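Local coordinates for protein Xcc_ctr_pt (Xanthomonas campestris pv. campestris, PDB 6NJW) that is the C-terminal Toprim region of a Class 2 OLD family nuclease, which probably cleaves nucleic acid by a two-metal mechanism, at residues Arg152-Arg157 with Glu186-Gly191; Gln167-Asp172 with Glu178-Arg183; Phe128-Glu131 with Pro136-Phe139; Pro36-Val41 with Asp204-Tyr209. All blocks are in the same frame, centred on the assembly; numbering follows the deposited sequence.

Contact 1. Residues Arg152-Arg157 with Glu186-Gly191; sequences REELPR and ERIGKG
Ile188, on the last turn of helix 178-188, pushes its branched side chain between Glu154 and Leu155 at the end of helix 134-154. The CB itself stands back, and the three carbons beyond it make the contact. CG1 lies anti to the carbonyl carbon (chi1 -63°), which turns it toward the other segment. There Ile188 CG1 meets Leu155 CG and Glu154 CB, each at 3.7 Å. The terminal methyl carries on in the same direction: Ile188 CD1 presses on Glu154 CB at 3.6 Å and lies 4.0 Å from Leu155 CG. The other branch, Ile188 CG2, sits 3.7 Å from Glu154 CG. It packs against the stem of the glutamate, whose chain bends at CG (chi2 -66°) and bows around this methyl until Glu154 OE1 comes 3.9 Å from Ile188 CG2. The two side chains cross at about a right angle. OE1 lies beside the methyl, and the carboxylate makes no hydrogen bond to 186-191. On the far flank Leu155 CD2 reaches the aliphatic part of Arg187, 4.4 Å from its CD. Leu155 also lies close to a bound platinum ion, the metal used for phasing. Around this patch Phe193 touches Ile188, and Arg192 touches Glu154. Both helices finish here: Leu155 leaves helical geometry first on one side, and on the other Gly189, with positive phi, breaks the helix and serves as N-cap of helix 190-197. This is apolar packing of two helix C-termini, within the helical part that follows the four-stranded Toprim sheet.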
loop_
_atom_site.group_PDB
_atom_site.type_symbol
_atom_site.label_atom_id
_atom_site.label_comp_id
_atom_site.label_asym_id
_atom_site.label_seq_id
_atom_site.Cartn_x
_atom_site.Cartn_y
_atom_site.Cartn_z
ATOM N N ARG A 152 3.609 20.677 -9.629
ATOM C CA ARG A 152 4.081 21.891 -10.287
ATOM C C ARG A 152 5.595 21.908 -10.434
ATOM O O ARG A 152 6.115 22.492 -11.395
ATOM C CB ARG A 152 3.584 23.114 -9.519
ATOM C CG ARG A 152 2.116 23.385 -9.783
ATOM C CD ARG A 152 1.559 24.580 -9.004
ATOM N NE ARG A 152 2.552 25.619 -8.735
ATOM C CZ ARG A 152 3.141 26.382 -9.658
ATOM N NH1 ARG A 152 2.861 26.230 -10.945
ATOM N NH2 ARG A 152 4.031 27.299 -9.288
ATOM N N GLU A 153 6.324 21.254 -9.528
ATOM C CA GLU A 153 7.769 21.171 -9.705
ATOM C C GLU A 153 8.159 20.140 -10.756
ATOM O O GLU A 153 9.155 20.327 -11.464
ATOM C CB GLU A 153 8.465 20.836 -8.382
ATOM C CG GLU A 153 9.958 21.131 -8.434
ATOM C CD GLU A 153 10.707 20.694 -7.195
ATOM O OE1 GLU A 153 10.267 21.020 -6.065
ATOM O OE2 GLU A 153 11.751 20.025 -7.359
ATOM N N GLU A 154 7.402 19.052 -10.870
ATOM C CA GLU A 154 7.730 18.027 -11.854
ATOM C C GLU A 154 7.198 18.374 -13.238
ATOM O O GLU A 154 7.763 17.931 -14.245
ATOM C CB GLU A 154 7.161 16.678 -11.402
ATOM C CG GLU A 154 7.860 16.102 -10.185
ATOM C CD GLU A 154 9.298 15.741 -10.482
ATOM O OE1 GLU A 154 9.563 15.239 -11.594
ATOM O OE2 GLU A 154 10.158 15.963 -9.606
ATOM N N LEU A 155 6.116 19.159 -13.300
ATOM C CA LEU A 155 5.457 19.547 -14.546
ATOM C C LEU A 155 5.384 21.070 -14.574
ATOM O O LEU A 155 4.313 21.653 -14.358
ATOM C CB LEU A 155 4.064 18.927 -14.648
ATOM C CG LEU A 155 3.989 17.401 -14.521
ATOM C CD1 LEU A 155 2.535 16.909 -14.626
ATOM C CD2 LEU A 155 4.883 16.754 -15.557
ATOM N N PRO A 156 6.498 21.750 -14.841
ATOM C CA PRO A 156 6.543 23.199 -14.616
ATOM C C PRO A 156 5.917 24.031 -15.728
ATOM O O PRO A 156 5.814 25.254 -15.574
ATOM C CB PRO A 156 8.045 23.470 -14.484
ATOM C CG PRO A 156 8.676 22.441 -15.364
ATOM C CD PRO A 156 7.798 21.213 -15.282
ATOM N N ARG A 157 5.449 23.419 -16.811
ATOM C CA ARG A 157 4.798 24.144 -17.896
ATOM C C ARG A 157 3.357 23.669 -18.102
ATOM O O ARG A 157 2.858 23.590 -19.228
ATOM C CB ARG A 157 5.620 24.027 -19.178
ATOM C CG ARG A 157 6.844 24.955 -19.213
ATOM C CD ARG A 157 7.958 24.448 -20.123
ATOM N NE ARG A 157 8.506 23.165 -19.675
ATOM C CZ ARG A 157 9.577 23.026 -18.891
ATOM N NH1 ARG A 157 10.234 24.101 -18.458
ATOM N NH2 ARG A 157 9.997 21.805 -18.543
ATOM N N GLU A 186 0.823 9.813 -13.281
ATOM C CA GLU A 186 1.410 8.825 -14.185
ATOM C C GLU A 186 2.376 9.471 -15.178
ATOM O O GLU A 186 3.387 8.859 -15.556
ATOM C CB GLU A 186 0.292 8.063 -14.902
ATOM C CG GLU A 186 0.732 7.184 -16.066
ATOM C CD GLU A 186 1.504 5.929 -15.640
ATOM O OE1 GLU A 186 2.349 5.449 -16.436
ATOM O OE2 GLU A 186 1.260 5.419 -14.520
ATOM N N ARG A 187 2.121 10.719 -15.578
ATOM C CA ARG A 187 3.065 11.398 -16.470
ATOM C C ARG A 187 4.392 11.665 -15.760
ATOM O O ARG A 187 5.470 11.502 -16.345
ATOM C CB ARG A 187 2.449 12.702 -16.990
ATOM C CG ARG A 187 3.316 13.430 -18.025
ATOM C CD ARG A 187 2.569 14.600 -18.642
ATOM N NE ARG A 187 1.309 14.166 -19.228
ATOM C CZ ARG A 187 0.204 14.899 -19.246
ATOM N NH1 ARG A 187 -0.911 14.405 -19.772
ATOM N NH2 ARG A 187 0.208 16.120 -18.725
ATOM N N ILE A 188 4.333 12.053 -14.487
ATOM C CA ILE A 188 5.557 12.221 -13.708
ATOM C C ILE A 188 6.250 10.878 -13.494
ATOM O O ILE A 188 7.484 10.792 -13.506
ATOM C CB ILE A 188 5.205 12.900 -12.375
ATOM C CG1 ILE A 188 4.653 14.297 -12.629
ATOM C CG2 ILE A 188 6.417 12.911 -11.418
ATOM C CD1 ILE A 188 4.006 14.939 -11.406
ATOM N N GLY A 189 5.477 9.812 -13.341
ATOM C CA GLY A 189 6.002 8.528 -12.921
ATOM C C GLY A 189 5.491 8.238 -11.524
ATOM O O GLY A 189 5.690 9.037 -10.612
ATOM N N LYS A 190 4.802 7.119 -11.340
ATOM C CA LYS A 190 4.222 6.844 -10.032
ATOM C C LYS A 190 5.300 6.714 -8.967
ATOM O O LYS A 190 5.153 7.242 -7.864
ATOM C CB LYS A 190 3.352 5.593 -10.097
ATOM C CG LYS A 190 2.016 5.895 -10.755
ATOM C CD LYS A 190 1.223 4.641 -11.074
ATOM C CE LYS A 190 0.194 4.369 -10.000
ATOM N NZ LYS A 190 -0.443 5.631 -9.506
ATOM N N GLY A 191 6.399 6.027 -9.281
ATOM C CA GLY A 191 7.483 5.919 -8.318
ATOM C C GLY A 191 8.159 7.250 -8.057
ATOM O O GLY A 191 8.392 7.626 -6.905
#

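Contact 2. Residues Gln167-Asp172 with Glu178-Arg183; sequences QQWVDD and EDLLLR
Trp169 of helix 160-171 sets the outer edge of its indole against Leu180 of helix 178-188 and meets Leu181 obliquely, closing a helix-loop-helix unit in which two successive helices are joined by a short loop. The contact between them is apolar, and no hydrogen bond crosses it. The six-membered ring does the touching: Trp169 CH2 is 3.7 Å from Leu180 CD2, and Trp169 CZ2 is 3.8 Å from the same methyl. Leu180 CG lies in the ring plane at the edge, the two side chains crossing at about a right angle. A chi1 of -176° swings the Leu180 branch point away from its own N and up to the indole rim. Leu181 is met nearer the main chain, its backbone N 3.7 Å from Trp169 CH2 and its CB 4.1 Å from Trp169 CZ3. Phe139 of helix 134-154 and Ile176 of the loop also touch the indole, helping to bury it.

None of the polar bonds nearby joins 167-172 to 178-183. Asp172 OD1 accepts from the backbone N of Ala174, an Asx turn that starts the connecting loop, and Asp172 OD2 bonds to Gln175 NE2. One turn earlier, on the exposed flank, Gln167 bonds to Asp171 across i, i+4, while its OE1 takes a hydrogen bond from Gln148. In that i, i+4 bond Gln167 NE2 reaches Asp171 OD1 at 3.2 Å with a bent N-H...O angle of 138°, meeting the oxygen from above the carboxylate plane.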
loop_
_atom_site.group_PDB
_atom_site.type_symbol
_atom_site.label_atom_id
_atom_site.label_comp_id
_atom_site.label_asym_id
_atom_site.label_seq_id
_atom_site.Cartn_x
_atom_site.Cartn_y
_atom_site.Cartn_z
ATOM N N GLN A 167 -5.456 24.055 -8.330
ATOM C CA GLN A 167 -5.736 24.963 -7.222
ATOM C C GLN A 167 -7.142 24.743 -6.686
ATOM O O GLN A 167 -7.379 24.820 -5.475
ATOM C CB GLN A 167 -5.542 26.411 -7.676
ATOM C CG GLN A 167 -5.579 27.436 -6.547
ATOM C CD GLN A 167 -4.618 27.096 -5.430
ATOM O OE1 GLN A 167 -3.402 27.090 -5.627
ATOM N NE2 GLN A 167 -5.156 26.809 -4.244
ATOM N N GLN A 168 -8.079 24.427 -7.576
ATOM C CA GLN A 168 -9.462 24.202 -7.173
ATOM C C GLN A 168 -9.610 22.922 -6.353
ATOM O O GLN A 168 -10.378 22.887 -5.382
ATOM C CB GLN A 168 -10.333 24.180 -8.427
ATOM C CG GLN A 168 -11.700 23.566 -8.314
ATOM C CD GLN A 168 -12.453 23.701 -9.623
ATOM O OE1 GLN A 168 -11.984 24.371 -10.549
ATOM N NE2 GLN A 168 -13.616 23.058 -9.716
ATOM N N TRP A 169 -8.885 21.859 -6.716
ATOM C CA TRP A 169 -8.933 20.642 -5.907
ATOM C C TRP A 169 -8.336 20.871 -4.528
ATOM O O TRP A 169 -8.821 20.320 -3.535
ATOM C CB TRP A 169 -8.179 19.498 -6.578
ATOM C CG TRP A 169 -8.558 19.196 -7.977
ATOM C CD1 TRP A 169 -9.777 19.373 -8.568
ATOM C CD2 TRP A 169 -7.704 18.637 -8.969
ATOM N NE1 TRP A 169 -9.729 18.956 -9.874
ATOM C CE2 TRP A 169 -8.463 18.506 -10.148
ATOM C CE3 TRP A 169 -6.362 18.242 -8.979
ATOM C CZ2 TRP A 169 -7.923 18.000 -11.329
ATOM C CZ3 TRP A 169 -5.829 17.731 -10.146
ATOM C CH2 TRP A 169 -6.604 17.617 -11.307
ATOM N N VAL A 170 -7.254 21.646 -4.456
ATOM C CA VAL A 170 -6.653 21.943 -3.164
ATOM C C VAL A 170 -7.643 22.697 -2.288
ATOM O O VAL A 170 -7.816 22.382 -1.106
ATOM C CB VAL A 170 -5.349 22.733 -3.360
ATOM C CG1 VAL A 170 -4.852 23.283 -2.035
ATOM C CG2 VAL A 170 -4.297 21.848 -4.000
ATOM N N ASP A 171 -8.332 23.686 -2.865
ATOM C CA ASP A 171 -9.301 24.471 -2.109
ATOM C C ASP A 171 -10.497 23.644 -1.667
ATOM O O ASP A 171 -11.189 24.036 -0.727
ATOM C CB ASP A 171 -9.775 25.663 -2.945
ATOM C CG ASP A 171 -8.685 26.689 -3.159
ATOM O OD1 ASP A 171 -7.703 26.674 -2.382
ATOM O OD2 ASP A 171 -8.800 27.510 -4.101
ATOM N N ASP A 172 -10.758 22.513 -2.312
ATOM C CA ASP A 172 -11.890 21.660 -1.953
ATOM C C ASP A 172 -11.574 20.227 -2.339
ATOM O O ASP A 172 -12.093 19.698 -3.330
ATOM C CB ASP A 172 -13.174 22.141 -2.626
ATOM C CG ASP A 172 -14.404 21.401 -2.139
ATOM O OD1 ASP A 172 -14.258 20.439 -1.352
ATOM O OD2 ASP A 172 -15.518 21.779 -2.556
ATOM N N GLU A 178 -10.436 13.028 -10.546
ATOM C CA GLU A 178 -9.522 11.930 -10.263
ATOM C C GLU A 178 -8.772 11.491 -11.509
ATOM O O GLU A 178 -7.592 11.135 -11.434
ATOM C CB GLU A 178 -10.284 10.752 -9.666
ATOM C CG GLU A 178 -9.395 9.593 -9.276
ATOM C CD GLU A 178 -10.115 8.580 -8.413
ATOM O OE1 GLU A 178 -10.754 9.001 -7.421
ATOM O OE2 GLU A 178 -10.048 7.372 -8.735
ATOM N N ASP A 179 -9.448 11.472 -12.658
ATOM C CA ASP A 179 -8.782 11.050 -13.883
ATOM C C ASP A 179 -7.601 11.957 -14.184
ATOM O O ASP A 179 -6.503 11.486 -14.500
ATOM C CB ASP A 179 -9.775 11.031 -15.053
ATOM C CG ASP A 179 -10.791 9.898 -14.943
ATOM O OD1 ASP A 179 -10.520 8.910 -14.233
ATOM O OD2 ASP A 179 -11.864 9.994 -15.568
ATOM N N LEU A 180 -7.802 13.270 -14.065
ATOM C CA LEU A 180 -6.731 14.202 -14.386
ATOM C C LEU A 180 -5.609 14.129 -13.359
ATOM O O LEU A 180 -4.424 14.170 -13.724
ATOM C CB LEU A 180 -7.287 15.622 -14.485
ATOM C CG LEU A 180 -6.278 16.681 -14.919
ATOM C CD1 LEU A 180 -5.666 16.293 -16.253
ATOM C CD2 LEU A 180 -6.944 18.057 -15.003
ATOM N N LEU A 181 -5.962 14.027 -12.069
ATOM C CA LEU A 181 -4.936 13.860 -11.043
ATOM C C LEU A 181 -4.052 12.661 -11.354
ATOM O O LEU A 181 -2.823 12.774 -11.384
ATOM C CB LEU A 181 -5.579 13.707 -9.661
ATOM C CG LEU A 181 -4.596 13.393 -8.533
ATOM C CD1 LEU A 181 -3.640 14.554 -8.366
ATOM C CD2 LEU A 181 -5.333 13.091 -7.213
ATOM N N LEU A 182 -4.661 11.499 -11.585
ATOM C CA LEU A 182 -3.862 10.312 -11.846
ATOM C C LEU A 182 -3.126 10.417 -13.171
ATOM O O LEU A 182 -2.024 9.881 -13.300
ATOM C CB LEU A 182 -4.740 9.064 -11.794
ATOM C CG LEU A 182 -5.301 8.841 -10.380
ATOM C CD1 LEU A 182 -6.266 7.675 -10.350
ATOM C CD2 LEU A 182 -4.178 8.636 -9.375
ATOM N N ARG A 183 -3.707 11.109 -14.156
ATOM C CA ARG A 183 -2.996 11.345 -15.410
ATOM C C ARG A 183 -1.714 12.133 -15.168
ATOM O O ARG A 183 -0.651 11.790 -15.694
ATOM C CB ARG A 183 -3.922 12.076 -16.405
ATOM C CG ARG A 183 -3.394 12.174 -17.839
ATOM C CD ARG A 183 -4.493 12.687 -18.839
ATOM N NE ARG A 183 -5.766 12.015 -18.605
ATOM C CZ ARG A 183 -6.935 12.637 -18.474
ATOM N NH1 ARG A 183 -7.003 13.953 -18.596
ATOM N NH2 ARG A 183 -8.035 11.939 -18.227
#

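Contact 3. Residues Phe128-Glu131 with Pro136-Phe139; sequences FVNE and PELF
Asn130 OD1 stands 3.0 Å from Glu137 OE1; as modelled, two acceptors face each other, an unfavourable pair that no hydrogen bond joins. The amide oxygen of Asn130 has a partner on its own side of the contact, a weak hydrogen bond from the backbone N of Asn132. The amide nitrogen lies farther off, with Asn130 ND2 3.6 Å from Glu137 OE1. Amide and carboxylate planes are turned 44° apart, and only one carboxylate oxygen approaches the amide closely. Asn130 extends its CG anti to the backbone N (chi1 179°), carrying the amide off the end of the strand toward the helix. Glu137 also starts anti, then bends at chi2 (149°) as it comes back toward the strand.

Strand 127-130 is an outermost strand of the parallel Toprim sheet, whose order is 2-1-3-4, and the chain runs from it through a short turn into helix 134-154. Backbone bonds of Asn130 to Thr81 and to Arg83, just past the end of the neighbouring strand, join it to 77-82. Asp82, which closes strand 77-82, and Tyr209 make up the magnesium site of this crystal; the ion lies about 5 Å from the side chain of Asn130, against which Tyr209 packs. Glu137, for its part, rests on Pro207.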
loop_
_atom_site.group_PDB
_atom_site.type_symbol
_atom_site.label_atom_id
_atom_site.label_comp_id
_atom_site.label_asym_id
_atom_site.label_seq_id
_atom_site.Cartn_x
_atom_site.Cartn_y
_atom_site.Cartn_z
ATOM N N PHE A 128 -4.835 -6.628 3.624
ATOM C CA PHE A 128 -5.682 -5.477 3.920
ATOM C C PHE A 128 -6.039 -4.752 2.636
ATOM O O PHE A 128 -5.197 -4.606 1.739
ATOM C CB PHE A 128 -4.990 -4.502 4.909
ATOM C CG PHE A 128 -4.810 -5.082 6.280
ATOM C CD1 PHE A 128 -5.864 -5.114 7.180
ATOM C CD2 PHE A 128 -3.600 -5.632 6.653
ATOM C CE1 PHE A 128 -5.707 -5.682 8.445
ATOM C CE2 PHE A 128 -3.428 -6.204 7.905
ATOM C CZ PHE A 128 -4.478 -6.235 8.806
ATOM N N VAL A 129 -7.288 -4.303 2.543
ATOM C CA VAL A 129 -7.779 -3.668 1.326
ATOM C C VAL A 129 -8.121 -2.210 1.619
ATOM O O VAL A 129 -8.656 -1.875 2.681
ATOM C CB VAL A 129 -8.988 -4.416 0.713
ATOM C CG1 VAL A 129 -8.702 -5.907 0.594
ATOM C CG2 VAL A 129 -10.226 -4.212 1.526
ATOM N N ASN A 130 -7.772 -1.341 0.682
ATOM C CA ASN A 130 -8.158 0.056 0.725
ATOM C C ASN A 130 -9.387 0.258 -0.155
ATOM O O ASN A 130 -9.434 -0.227 -1.295
ATOM C CB ASN A 130 -7.010 0.933 0.233
ATOM C CG ASN A 130 -7.356 2.402 0.219
ATOM O OD1 ASN A 130 -8.081 2.890 1.080
ATOM N ND2 ASN A 130 -6.833 3.121 -0.773
ATOM N N GLU A 131 -10.359 1.004 0.358
ATOM C CA GLU A 131 -11.578 1.254 -0.400
ATOM C C GLU A 131 -11.403 2.352 -1.441
ATOM O O GLU A 131 -12.270 2.510 -2.304
ATOM C CB GLU A 131 -12.735 1.594 0.546
ATOM C CG GLU A 131 -12.880 0.621 1.713
ATOM C CD GLU A 131 -13.474 -0.718 1.291
ATOM O OE1 GLU A 131 -14.440 -0.706 0.498
ATOM O OE2 GLU A 131 -12.969 -1.784 1.735
ATOM N N PRO A 136 -5.414 9.526 -4.695
ATOM C CA PRO A 136 -6.594 10.358 -4.392
ATOM C C PRO A 136 -6.923 10.395 -2.909
ATOM O O PRO A 136 -7.300 11.452 -2.391
ATOM C CB PRO A 136 -7.713 9.703 -5.214
ATOM C CG PRO A 136 -6.995 8.928 -6.283
ATOM C CD PRO A 136 -5.747 8.436 -5.633
ATOM N N GLU A 137 -6.765 9.279 -2.196
ATOM C CA GLU A 137 -6.970 9.319 -0.747
ATOM C C GLU A 137 -6.023 10.318 -0.088
ATOM O O GLU A 137 -6.448 11.157 0.713
ATOM C CB GLU A 137 -6.800 7.928 -0.137
ATOM C CG GLU A 137 -6.550 7.990 1.372
ATOM C CD GLU A 137 -7.088 6.796 2.148
ATOM O OE1 GLU A 137 -7.433 5.764 1.528
ATOM O OE2 GLU A 137 -7.167 6.896 3.401
ATOM N N LEU A 138 -4.732 10.260 -0.429
ATOM C CA LEU A 138 -3.785 11.186 0.187
ATOM C C LEU A 138 -4.111 12.632 -0.159
ATOM O O LEU A 138 -3.962 13.526 0.680
ATOM C CB LEU A 138 -2.359 10.857 -0.245
ATOM C CG LEU A 138 -1.842 9.477 0.149
ATOM C CD1 LEU A 138 -0.469 9.269 -0.458
ATOM C CD2 LEU A 138 -1.795 9.368 1.673
ATOM N N PHE A 139 -4.527 12.891 -1.406
ATOM C CA PHE A 139 -4.881 14.256 -1.774
ATOM C C PHE A 139 -6.050 14.755 -0.942
ATOM O O PHE A 139 -6.046 15.898 -0.473
ATOM C CB PHE A 139 -5.224 14.350 -3.263
ATOM C CG PHE A 139 -5.248 15.756 -3.775
ATOM C CD1 PHE A 139 -6.390 16.527 -3.661
ATOM C CD2 PHE A 139 -4.118 16.321 -4.343
ATOM C CE1 PHE A 139 -6.411 17.828 -4.116
ATOM C CE2 PHE A 139 -4.132 17.620 -4.800
ATOM C CZ PHE A 139 -5.284 18.376 -4.680
#

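Contact 4. Residues Pro36-Val41 with Asp204-Tyr209; sequences PAFAEV and DVCPAY
Phe38 in helix 29-41 comes nearest Cys206 in the loop before helix 208-226, their CA atoms 6.5 Å apart, and the loop passes across the phenyl ring. The ring is the sole side chain of its segment to touch the loop, and three consecutive loop residues meet it. Its CG is anti to the carbonyl carbon (chi1 -84°), a turn that swings the ring out from the helix toward them. Pro207 comes over a face: its CD lies 4.0 Å from the centroid of the Phe38 ring and 29° off the normal, a CH-pi contact in which the two side chains cross at about a right angle. On the same side of the ring, Cys206 SG stands 4.2 Å from the Phe38 centroid, an oblique sulfur-aromatic contact. The backbone presses closest, with Cys206 CA 3.4 Å from Phe38 CE1. Val205 supplies both its carbonyl, whose O is 3.6 Å from Phe38 CZ, and a methyl, Val205 CG2, 4.0 Å from Phe38 CE1. Leu138 of helix 134-154 and Val201 touch the ring as well.

Pro207 is the N-cap residue of helix 208-226, so the phenylalanine packs against the very start of that helix. Two residues on is Tyr209, which with Asp82 forms the magnesium site of this crystal. With no hydrogen bond across, the loop is held to the Toprim helix by dispersion and by weakly polar C-H and sulfur interactions with the ring, so between these two segments the contact probably depends more on close fit than on charge.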
loop_
_atom_site.group_PDB
_atom_site.type_symbol
_atom_site.label_atom_id
_atom_site.label_comp_id
_atom_site.label_asym_id
_atom_site.label_seq_id
_atom_site.Cartn_x
_atom_site.Cartn_y
_atom_site.Cartn_z
ATOM N N PRO A 36 7.148 2.703 3.245
ATOM C CA PRO A 36 8.260 2.890 4.196
ATOM C C PRO A 36 8.316 4.282 4.803
ATOM O O PRO A 36 8.746 4.426 5.951
ATOM C CB PRO A 36 9.521 2.618 3.362
ATOM C CG PRO A 36 9.053 1.946 2.100
ATOM C CD PRO A 36 7.622 2.299 1.903
ATOM N N ALA A 37 7.942 5.317 4.052
ATOM C CA ALA A 37 7.879 6.656 4.625
ATOM C C ALA A 37 6.860 6.716 5.753
ATOM O O ALA A 37 7.121 7.318 6.799
ATOM C CB ALA A 37 7.555 7.682 3.531
ATOM N N PHE A 38 5.693 6.095 5.575
ATOM C CA PHE A 38 4.741 6.065 6.683
ATOM C C PHE A 38 5.275 5.232 7.840
ATOM O O PHE A 38 5.026 5.559 9.006
ATOM C CB PHE A 38 3.383 5.533 6.239
ATOM C CG PHE A 38 2.491 6.594 5.614
ATOM C CD1 PHE A 38 2.097 7.709 6.353
ATOM C CD2 PHE A 38 2.051 6.470 4.302
ATOM C CE1 PHE A 38 1.285 8.695 5.791
ATOM C CE2 PHE A 38 1.242 7.451 3.728
ATOM C CZ PHE A 38 0.853 8.556 4.473
ATOM N N ALA A 39 5.986 4.143 7.537
ATOM C CA ALA A 39 6.575 3.320 8.596
ATOM C C ALA A 39 7.472 4.156 9.509
ATOM O O ALA A 39 7.386 4.056 10.739
ATOM C CB ALA A 39 7.359 2.152 7.987
ATOM N N GLU A 40 8.323 5.004 8.925
ATOM C CA GLU A 40 9.257 5.781 9.744
ATOM C C GLU A 40 8.525 6.734 10.681
ATOM O O GLU A 40 8.872 6.833 11.865
ATOM C CB GLU A 40 10.241 6.554 8.868
ATOM C CG GLU A 40 11.351 5.683 8.270
ATOM C CD GLU A 40 12.052 4.806 9.309
ATOM O OE1 GLU A 40 12.452 5.334 10.367
ATOM O OE2 GLU A 40 12.200 3.585 9.061
ATOM N N VAL A 41 7.507 7.447 10.179
ATOM C CA VAL A 41 6.769 8.354 11.058
ATOM C C VAL A 41 5.849 7.602 12.010
ATOM O O VAL A 41 5.385 8.190 12.988
ATOM C CB VAL A 41 5.964 9.417 10.272
ATOM C CG1 VAL A 41 6.909 10.393 9.604
ATOM C CG2 VAL A 41 5.034 8.750 9.237
ATOM N N ASP A 204 -0.322 11.541 11.175
ATOM C CA ASP A 204 -1.766 11.756 11.228
ATOM C C ASP A 204 -2.473 11.596 9.878
ATOM O O ASP A 204 -3.707 11.503 9.870
ATOM C CB ASP A 204 -2.083 13.143 11.819
ATOM C CG ASP A 204 -1.475 14.278 11.019
ATOM O OD1 ASP A 204 -0.281 14.185 10.666
ATOM O OD2 ASP A 204 -2.193 15.266 10.740
ATOM N N VAL A 205 -1.764 11.559 8.750
ATOM C CA VAL A 205 -2.418 11.338 7.457
ATOM C C VAL A 205 -2.179 9.920 6.930
ATOM O O VAL A 205 -2.294 9.679 5.725
ATOM C CB VAL A 205 -1.994 12.385 6.413
ATOM C CG1 VAL A 205 -2.404 13.785 6.858
ATOM C CG2 VAL A 205 -0.482 12.307 6.122
ATOM N N CYS A 206 -1.837 8.977 7.793
ATOM C CA CYS A 206 -1.578 7.615 7.328
ATOM C C CYS A 206 -2.896 6.920 7.015
ATOM O O CYS A 206 -3.762 6.841 7.892
ATOM C CB CYS A 206 -0.809 6.813 8.381
ATOM S SG CYS A 206 -0.293 5.151 7.815
ATOM N N PRO A 207 -3.083 6.395 5.803
ATOM C CA PRO A 207 -4.289 5.610 5.527
ATOM C C PRO A 207 -4.373 4.423 6.467
ATOM O O PRO A 207 -3.358 3.821 6.831
ATOM C CB PRO A 207 -4.105 5.161 4.071
ATOM C CG PRO A 207 -3.104 6.119 3.490
ATOM C CD PRO A 207 -2.206 6.512 4.631
ATOM N N ALA A 208 -5.607 4.084 6.844
ATOM C CA ALA A 208 -5.831 3.038 7.838
ATOM C C ALA A 208 -5.320 1.674 7.366
ATOM O O ALA A 208 -4.782 0.895 8.166
ATOM C CB ALA A 208 -7.316 2.964 8.184
ATOM N N TYR A 209 -5.481 1.352 6.084
ATOM C CA TYR A 209 -5.042 0.028 5.651
ATOM C C TYR A 209 -3.522 -0.107 5.722
ATOM O O TYR A 209 -3.011 -1.198 6.004
ATOM C CB TYR A 209 -5.590 -0.296 4.254
ATOM C CG TYR A 209 -4.874 0.308 3.061
ATOM C CD1 TYR A 209 -4.783 1.689 2.889
ATOM C CD2 TYR A 209 -4.327 -0.502 2.084
ATOM C CE1 TYR A 209 -4.137 2.240 1.775
ATOM C CE2 TYR A 209 -3.669 0.042 0.969
ATOM C CZ TYR A 209 -3.586 1.408 0.823
ATOM O OH TYR A 209 -2.939 1.943 -0.280
#

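Overall arrangement
Contacts 1 and 2 lie out in the helical part, both centred about 21 Å from the chain centre, and share helix 178-188; contacts 3 and 4 sit nearer the middle, beside the magnesium site. Helix 134-154 runs through the set, entering contacts 1 and 3, and its Phe139 touches Trp169 of contact 2 while its Leu138 touches Phe38 of contact 4. The chemistry differs accordingly. Contact 2 is buried and contact 1 partly exposed, yet both rely on aliphatic packing, contact 2 against an indole edge. Contact 4 gathers a proline, a sulfur and a carbonyl round one phenyl ring, the proline over its face. Contact 3, smallest in buried area, sets oxygens together near the metal.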